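Local coordinates for putative O-GlcNAcase nagJ (Clostridium perfringens, PDB 6PV5), which probably acts as a hexosaminidase of glycoside hydrolase family 84, with this chain covering the N-terminal, catalytic barrel and helical post-catalytic parts of a longer protein, at residues 500-511 with 611-619. Sequence-based numbering, arbitrary orientation.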
ATOM      1  N   SER A 500      -3.643 -19.836  -2.595  1.00 22.95           N
ATOM      2  CA  SER A 500      -4.007 -20.828  -3.595  1.00 27.50           C
ATOM      3  C   SER A 500      -5.354 -21.486  -3.288  1.00 27.20           C
ATOM      4  O   SER A 500      -5.412 -22.701  -3.073  1.00 25.29           O
ATOM      5  CB  SER A 500      -2.906 -21.865  -3.748  1.00 26.06           C
ATOM      6  OG  SER A 500      -2.784 -22.606  -2.540  1.00 24.21           O
ATOM      7  N   PRO A 501      -6.479 -20.722  -3.302  1.00 29.58           N
ATOM      8  CA  PRO A 501      -7.789 -21.258  -2.873  1.00 26.92           C
ATOM      9  C   PRO A 501      -8.413 -22.388  -3.706  1.00 26.15           C
ATOM     10  O   PRO A 501      -9.110 -23.247  -3.166  1.00 27.19           O
ATOM     11  CB  PRO A 501      -8.706 -20.019  -2.928  1.00 28.15           C
ATOM     12  CG  PRO A 501      -8.026 -19.107  -3.942  1.00 29.32           C
ATOM     13  CD  PRO A 501      -6.538 -19.296  -3.691  1.00 26.15           C
ATOM     14  N   GLU A 502      -8.155 -22.382  -5.015  1.00 27.05           N
ATOM     15  CA  GLU A 502      -8.668 -23.375  -5.941  1.00 30.66           C
ATOM     16  C   GLU A 502      -7.932 -24.697  -5.739  1.00 30.66           C
ATOM     17  O   GLU A 502      -8.570 -25.751  -5.768  1.00 30.37           O
ATOM     18  CB  GLU A 502      -8.432 -22.964  -7.395  1.00 30.37           C
ATOM     19  CG  GLU A 502      -9.322 -21.854  -7.886  1.00 43.76           C
ATOM     20  CD  GLU A 502      -9.070 -21.472  -9.344  1.00 54.35           C
ATOM     21  OE1 GLU A 502      -8.671 -20.311  -9.587  1.00 62.40           O
ATOM     22  OE2 GLU A 502      -9.266 -22.334 -10.240  1.00 62.45           O
ATOM     23  N   ILE A 503      -6.599 -24.623  -5.596  1.00 26.98           N
ATOM     24  CA  ILE A 503      -5.768 -25.773  -5.252  1.00 29.28           C
ATOM     25  C   ILE A 503      -6.279 -26.377  -3.944  1.00 28.06           C
ATOM     26  O   ILE A 503      -6.403 -27.594  -3.833  1.00 27.39           O
ATOM     27  CB  ILE A 503      -4.259 -25.412  -5.171  1.00 28.11           C
ATOM     28  CG1 ILE A 503      -3.697 -24.872  -6.490  1.00 30.12           C
ATOM     29  CG2 ILE A 503      -3.425 -26.574  -4.649  1.00 27.27           C
ATOM     30  CD1 ILE A 503      -3.985 -25.747  -7.706  1.00 30.20           C
ATOM     31  N   LYS A 504      -6.591 -25.521  -2.965  1.00 25.66           N
ATOM     32  CA  LYS A 504      -7.051 -26.016  -1.681  1.00 26.18           C
ATOM     33  C   LYS A 504      -8.387 -26.747  -1.832  1.00 29.60           C
ATOM     34  O   LYS A 504      -8.606 -27.779  -1.200  1.00 29.66           O
ATOM     35  CB  LYS A 504      -7.225 -24.912  -0.635  1.00 27.85           C
ATOM     36  CG  LYS A 504      -7.579 -25.479   0.741  1.00 31.98           C
ATOM     37  CD  LYS A 504      -7.581 -24.512   1.896  1.00 39.60           C
ATOM     38  CE  LYS A 504      -7.729 -25.203   3.249  1.00 42.78           C
ATOM     39  NZ  LYS A 504      -9.015 -25.942   3.400  1.00 40.29           N
ATOM     40  N   ASN A 505      -9.300 -26.184  -2.630  1.00 26.18           N
ATOM     41  CA  ASN A 505     -10.575 -26.854  -2.826  1.00 25.19           C
ATOM     42  C   ASN A 505     -10.352 -28.189  -3.522  1.00 25.30           C
ATOM     43  O   ASN A 505     -10.969 -29.179  -3.151  1.00 28.59           O
ATOM     44  CB  ASN A 505     -11.571 -25.971  -3.572  1.00 23.22           C
ATOM     45  CG  ASN A 505     -12.091 -24.895  -2.655  1.00 25.68           C
ATOM     46  OD1 ASN A 505     -12.408 -25.173  -1.493  1.00 25.76           O
ATOM     47  ND2 ASN A 505     -12.173 -23.678  -3.159  1.00 22.92           N
ATOM     48  N   THR A 506      -9.462 -28.202  -4.511  1.00 26.36           N
ATOM     49  CA  THR A 506      -9.122 -29.412  -5.246  1.00 29.53           C
ATOM     50  C   THR A 506      -8.651 -30.501  -4.291  1.00 30.00           C
ATOM     51  O   THR A 506      -9.110 -31.637  -4.392  1.00 31.51           O
ATOM     52  CB  THR A 506      -8.122 -29.121  -6.371  1.00 30.64           C
ATOM     53  OG1 THR A 506      -8.805 -28.250  -7.268  1.00 33.84           O
ATOM     54  CG2 THR A 506      -7.712 -30.355  -7.138  1.00 34.55           C
ATOM     55  N   ILE A 507      -7.766 -30.140  -3.348  1.00 31.12           N
ATOM     56  CA  ILE A 507      -7.219 -31.083  -2.380  1.00 25.85           C
ATOM     57  C   ILE A 507      -8.325 -31.571  -1.441  1.00 26.70           C
ATOM     58  O   ILE A 507      -8.482 -32.772  -1.246  1.00 27.85           O
ATOM     59  CB  ILE A 507      -5.992 -30.483  -1.664  1.00 24.64           C
ATOM     60  CG1 ILE A 507      -4.809 -30.419  -2.631  1.00 25.14           C
ATOM     61  CG2 ILE A 507      -5.637 -31.250  -0.390  1.00 24.27           C
ATOM     62  CD1 ILE A 507      -3.773 -29.366  -2.299  1.00 24.62           C
ATOM     63  N   ASP A 508      -9.096 -30.648  -0.861  1.00 26.45           N
ATOM     64  CA  ASP A 508     -10.106 -31.004   0.128  1.00 30.64           C
ATOM     65  C   ASP A 508     -11.101 -31.991  -0.487  1.00 33.53           C
ATOM     66  O   ASP A 508     -11.577 -32.925   0.174  1.00 32.70           O
ATOM     67  CB  ASP A 508     -10.793 -29.744   0.662  1.00 36.30           C
ATOM     68  CG  ASP A 508      -9.886 -28.868   1.533  1.00 38.99           C
ATOM     69  OD1 ASP A 508      -8.830 -29.373   1.990  1.00 34.85           O
ATOM     70  OD2 ASP A 508     -10.245 -27.681   1.765  1.00 37.40           O
ATOM     71  N   SER A 509     -11.418 -31.746  -1.763  1.00 32.33           N
ATOM     72  CA  SER A 509     -12.333 -32.557  -2.552  1.00 38.25           C
ATOM     73  C   SER A 509     -11.690 -33.913  -2.865  1.00 36.44           C
ATOM     74  O   SER A 509     -12.352 -34.947  -2.817  1.00 37.43           O
ATOM     75  CB  SER A 509     -12.770 -31.786  -3.802  1.00 38.40           C
ATOM     76  OG  SER A 509     -13.067 -32.640  -4.894  1.00 45.00           O
ATOM     77  N   LEU A 510     -10.385 -33.892  -3.165  1.00 34.65           N
ATOM     78  CA  LEU A 510      -9.644 -35.103  -3.460  1.00 35.21           C
ATOM     79  C   LEU A 510      -9.725 -36.051  -2.263  1.00 38.48           C
ATOM     80  O   LEU A 510     -10.009 -37.239  -2.444  1.00 37.28           O
ATOM     81  CB  LEU A 510      -8.200 -34.742  -3.806  1.00 38.19           C
ATOM     82  CG  LEU A 510      -7.243 -35.899  -4.099  1.00 39.75           C
ATOM     83  CD1 LEU A 510      -6.197 -35.451  -5.097  1.00 42.10           C
ATOM     84  CD2 LEU A 510      -6.560 -36.402  -2.838  1.00 40.07           C
ATOM     85  N   TRP A 511      -9.501 -35.524  -1.052  1.00 34.76           N
ATOM     86  CA  TRP A 511      -9.396 -36.392   0.111  1.00 36.37           C
ATOM     87  C   TRP A 511     -10.713 -37.093   0.419  1.00 40.01           C
ATOM     88  O   TRP A 511     -10.691 -38.211   0.930  1.00 36.32           O
ATOM     89  CB  TRP A 511      -8.830 -35.689   1.348  1.00 33.51           C
ATOM     90  CG  TRP A 511      -7.354 -35.438   1.267  1.00 34.96           C
ATOM     91  CD1 TRP A 511      -6.713 -34.243   1.455  1.00 32.15           C
ATOM     92  CD2 TRP A 511      -6.327 -36.404   0.975  1.00 36.21           C
ATOM     93  NE1 TRP A 511      -5.360 -34.402   1.312  1.00 34.15           N
ATOM     94  CE2 TRP A 511      -5.092 -35.712   1.007  1.00 37.17           C
ATOM     95  CE3 TRP A 511      -6.322 -37.781   0.691  1.00 38.70           C
ATOM     96  CZ2 TRP A 511      -3.876 -36.357   0.763  1.00 39.31           C
ATOM     97  CZ3 TRP A 511      -5.122 -38.414   0.433  1.00 39.22           C
ATOM     98  CH2 TRP A 511      -3.914 -37.706   0.475  1.00 40.11           C
ATOM     99  N   VAL A 611      -1.413 -24.863   2.206  1.00 24.86           N
ATOM    100  CA  VAL A 611      -2.167 -25.720   1.289  1.00 27.01           C
ATOM    101  C   VAL A 611      -1.297 -26.861   0.736  1.00 26.97           C
ATOM    102  O   VAL A 611      -1.618 -28.026   0.941  1.00 26.68           O
ATOM    103  CB  VAL A 611      -2.816 -24.892   0.158  1.00 27.13           C
ATOM    104  CG1 VAL A 611      -3.561 -25.786  -0.835  1.00 26.28           C
ATOM    105  CG2 VAL A 611      -3.731 -23.787   0.711  1.00 23.45           C
ATOM    106  N   VAL A 612      -0.184 -26.538   0.063  1.00 25.97           N
ATOM    107  CA  VAL A 612       0.619 -27.557  -0.604  1.00 26.94           C
ATOM    108  C   VAL A 612       1.392 -28.385   0.425  1.00 28.94           C
ATOM    109  O   VAL A 612       1.486 -29.612   0.316  1.00 27.98           O
ATOM    110  CB  VAL A 612       1.545 -26.965  -1.692  1.00 27.78           C
ATOM    111  CG1 VAL A 612       2.477 -28.020  -2.279  1.00 25.95           C
ATOM    112  CG2 VAL A 612       0.741 -26.331  -2.831  1.00 27.40           C
ATOM    113  N   ASP A 613       1.983 -27.699   1.408  1.00 27.38           N
ATOM    114  CA  ASP A 613       2.819 -28.344   2.395  1.00 24.71           C
ATOM    115  C   ASP A 613       2.057 -29.465   3.123  1.00 26.45           C
ATOM    116  O   ASP A 613       2.558 -30.589   3.207  1.00 25.08           O
ATOM    117  CB  ASP A 613       3.492 -27.309   3.301  1.00 25.95           C
ATOM    118  CG  ASP A 613       4.482 -27.947   4.260  1.00 26.58           C
ATOM    119  OD1 ASP A 613       4.024 -28.589   5.201  1.00 29.99           O
ATOM    120  OD2 ASP A 613       5.689 -27.836   4.020  1.00 28.20           O
ATOM    121  N   PRO A 614       0.877 -29.221   3.754  1.00 26.57           N
ATOM    122  CA  PRO A 614       0.129 -30.310   4.389  1.00 26.46           C
ATOM    123  C   PRO A 614      -0.291 -31.445   3.455  1.00 27.12           C
ATOM    124  O   PRO A 614      -0.435 -32.597   3.893  1.00 25.54           O
ATOM    125  CB  PRO A 614      -1.117 -29.649   5.007  1.00 27.64           C
ATOM    126  CG  PRO A 614      -1.173 -28.246   4.356  1.00 28.23           C
ATOM    127  CD  PRO A 614       0.255 -27.906   3.991  1.00 25.25           C
ATOM    128  N   PHE A 615      -0.535 -31.104   2.185  1.00 25.22           N
ATOM    129  CA  PHE A 615      -0.882 -32.111   1.200  1.00 26.50           C
ATOM    130  C   PHE A 615       0.265 -33.125   1.068  1.00 27.43           C
ATOM    131  O   PHE A 615       0.068 -34.323   1.231  1.00 27.81           O
ATOM    132  CB  PHE A 615      -1.203 -31.503  -0.168  1.00 25.36           C
ATOM    133  CG  PHE A 615      -1.394 -32.551  -1.246  1.00 25.83           C
ATOM    134  CD1 PHE A 615      -2.494 -33.403  -1.218  1.00 25.02           C
ATOM    135  CD2 PHE A 615      -0.456 -32.721  -2.259  1.00 24.41           C
ATOM    136  CE1 PHE A 615      -2.676 -34.368  -2.204  1.00 24.09           C
ATOM    137  CE2 PHE A 615      -0.637 -33.693  -3.241  1.00 26.01           C
ATOM    138  CZ  PHE A 615      -1.736 -34.525  -3.196  1.00 24.12           C
ATOM    139  N   ILE A 616       1.468 -32.644   0.785  1.00 26.72           N
ATOM    140  CA  ILE A 616       2.609 -33.528   0.648  1.00 30.28           C
ATOM    141  C   ILE A 616       2.840 -34.320   1.936  1.00 35.48           C
ATOM    142  O   ILE A 616       3.120 -35.509   1.868  1.00 35.30           O
ATOM    143  CB  ILE A 616       3.842 -32.730   0.212  1.00 34.60           C
ATOM    144  CG1 ILE A 616       3.592 -32.130  -1.172  1.00 31.08           C
ATOM    145  CG2 ILE A 616       5.084 -33.622   0.230  1.00 39.11           C
ATOM    146  CD1 ILE A 616       4.354 -30.832  -1.395  1.00 35.86           C
ATOM    147  N   ARG A 617       2.678 -33.688   3.105  1.00 32.53           N
ATOM    148  CA  ARG A 617       2.902 -34.403   4.349  1.00 33.54           C
ATOM    149  C   ARG A 617       1.808 -35.439   4.599  1.00 33.13           C
ATOM    150  O   ARG A 617       2.088 -36.452   5.220  1.00 31.72           O
ATOM    151  CB  ARG A 617       3.033 -33.467   5.558  1.00 34.40           C
ATOM    152  CG  ARG A 617       4.328 -32.666   5.564  1.00 37.08           C
ATOM    153  CD  ARG A 617       4.429 -31.673   6.712  1.00 39.14           C
ATOM    154  NE  ARG A 617       5.237 -30.554   6.246  1.00 38.41           N
ATOM    155  CZ  ARG A 617       6.568 -30.538   6.232  1.00 38.83           C
ATOM    156  NH1 ARG A 617       7.245 -31.566   6.716  1.00 36.27           N
ATOM    157  NH2 ARG A 617       7.215 -29.476   5.777  1.00 36.89           N
ATOM    158  N   LYS A 618       0.571 -35.179   4.165  1.00 32.31           N
ATOM    159  CA  LYS A 618      -0.501 -36.141   4.374  1.00 32.23           C
ATOM    160  C   LYS A 618      -0.264 -37.390   3.526  1.00 32.08           C
ATOM    161  O   LYS A 618      -0.540 -38.493   3.965  1.00 31.23           O
ATOM    162  CB  LYS A 618      -1.870 -35.565   4.006  1.00 33.81           C
ATOM    163  CG  LYS A 618      -3.067 -36.379   4.486  1.00 35.95           C
ATOM    164  CD  LYS A 618      -4.386 -35.635   4.407  1.00 36.55           C
ATOM    165  CE  LYS A 618      -5.561 -36.591   4.367  1.00 45.51           C
ATOM    166  NZ  LYS A 618      -6.874 -35.896   4.426  1.00 49.66           N
ATOM    167  N   VAL A 619       0.240 -37.207   2.306  1.00 32.34           N
ATOM    168  CA  VAL A 619       0.516 -38.316   1.406  1.00 36.69           C
ATOM    169  C   VAL A 619       1.534 -39.270   2.045  1.00 40.46           C
ATOM    170  O   VAL A 619       1.387 -40.478   1.946  1.00 39.52           O
ATOM    171  CB  VAL A 619       0.968 -37.807   0.025  1.00 33.51           C
ATOM    172  CG1 VAL A 619       1.603 -38.903  -0.820  1.00 36.20           C
ATOM    173  CG2 VAL A 619      -0.173 -37.118  -0.715  1.00 31.66           C
TER
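Helices 501-511 and 612-619 run nearly parallel, their axes 25° apart and no nearer than 10.9 Å, so that the gap is filled largely by side chains, chiefly those of V611, I507, F615, W511 and K618. The pair belongs to the helical bundle that follows the catalytic barrel in this family 84 enzyme, and it illustrates how a short last helix can be joined to helix 501-515 without a single hydrogen bond between them. At the start, V611 reaches into the opening turn of helix 501-511: its CG1 lies 3.6 Å from K504 CA, and its CB sits 3.5 Å from S500 OG. I503 CG2 and I507 CD1 close on the same CG1 methyl. One turn further along, I507 meets the F615 ring obliquely, I507 CG2 standing 3.9 Å from F615 CD1, while L510 CD2 comes to the edge of that ring. With F615 CG anti to the backbone N, the phenyl reaches both I507 and W511, its CE1 3.8 Å from W511 CZ2; its plane is inclined by 43° to the indole, an oblique aromatic pair. W511 is sandwiched, L510 CD2 lying toward the rim of one face and K618 covering the other. Helices 521-544 and 548-579 continue the packing, the former against L510 and the latter against V619. On the other flank of helix 612-619, R617 grips D613 side-on with NE and NH2, and D601 gives NH2 a second carboxylate. The extended K618 chain lies over the indole, running antiparallel to the W511 side chain, its CD 3.5 Å from W511 NE1, and ends in a cation-pi contact: K618 NZ stands 3.4 Å from the centroid of the five-membered ring of W511, 17° off its normal.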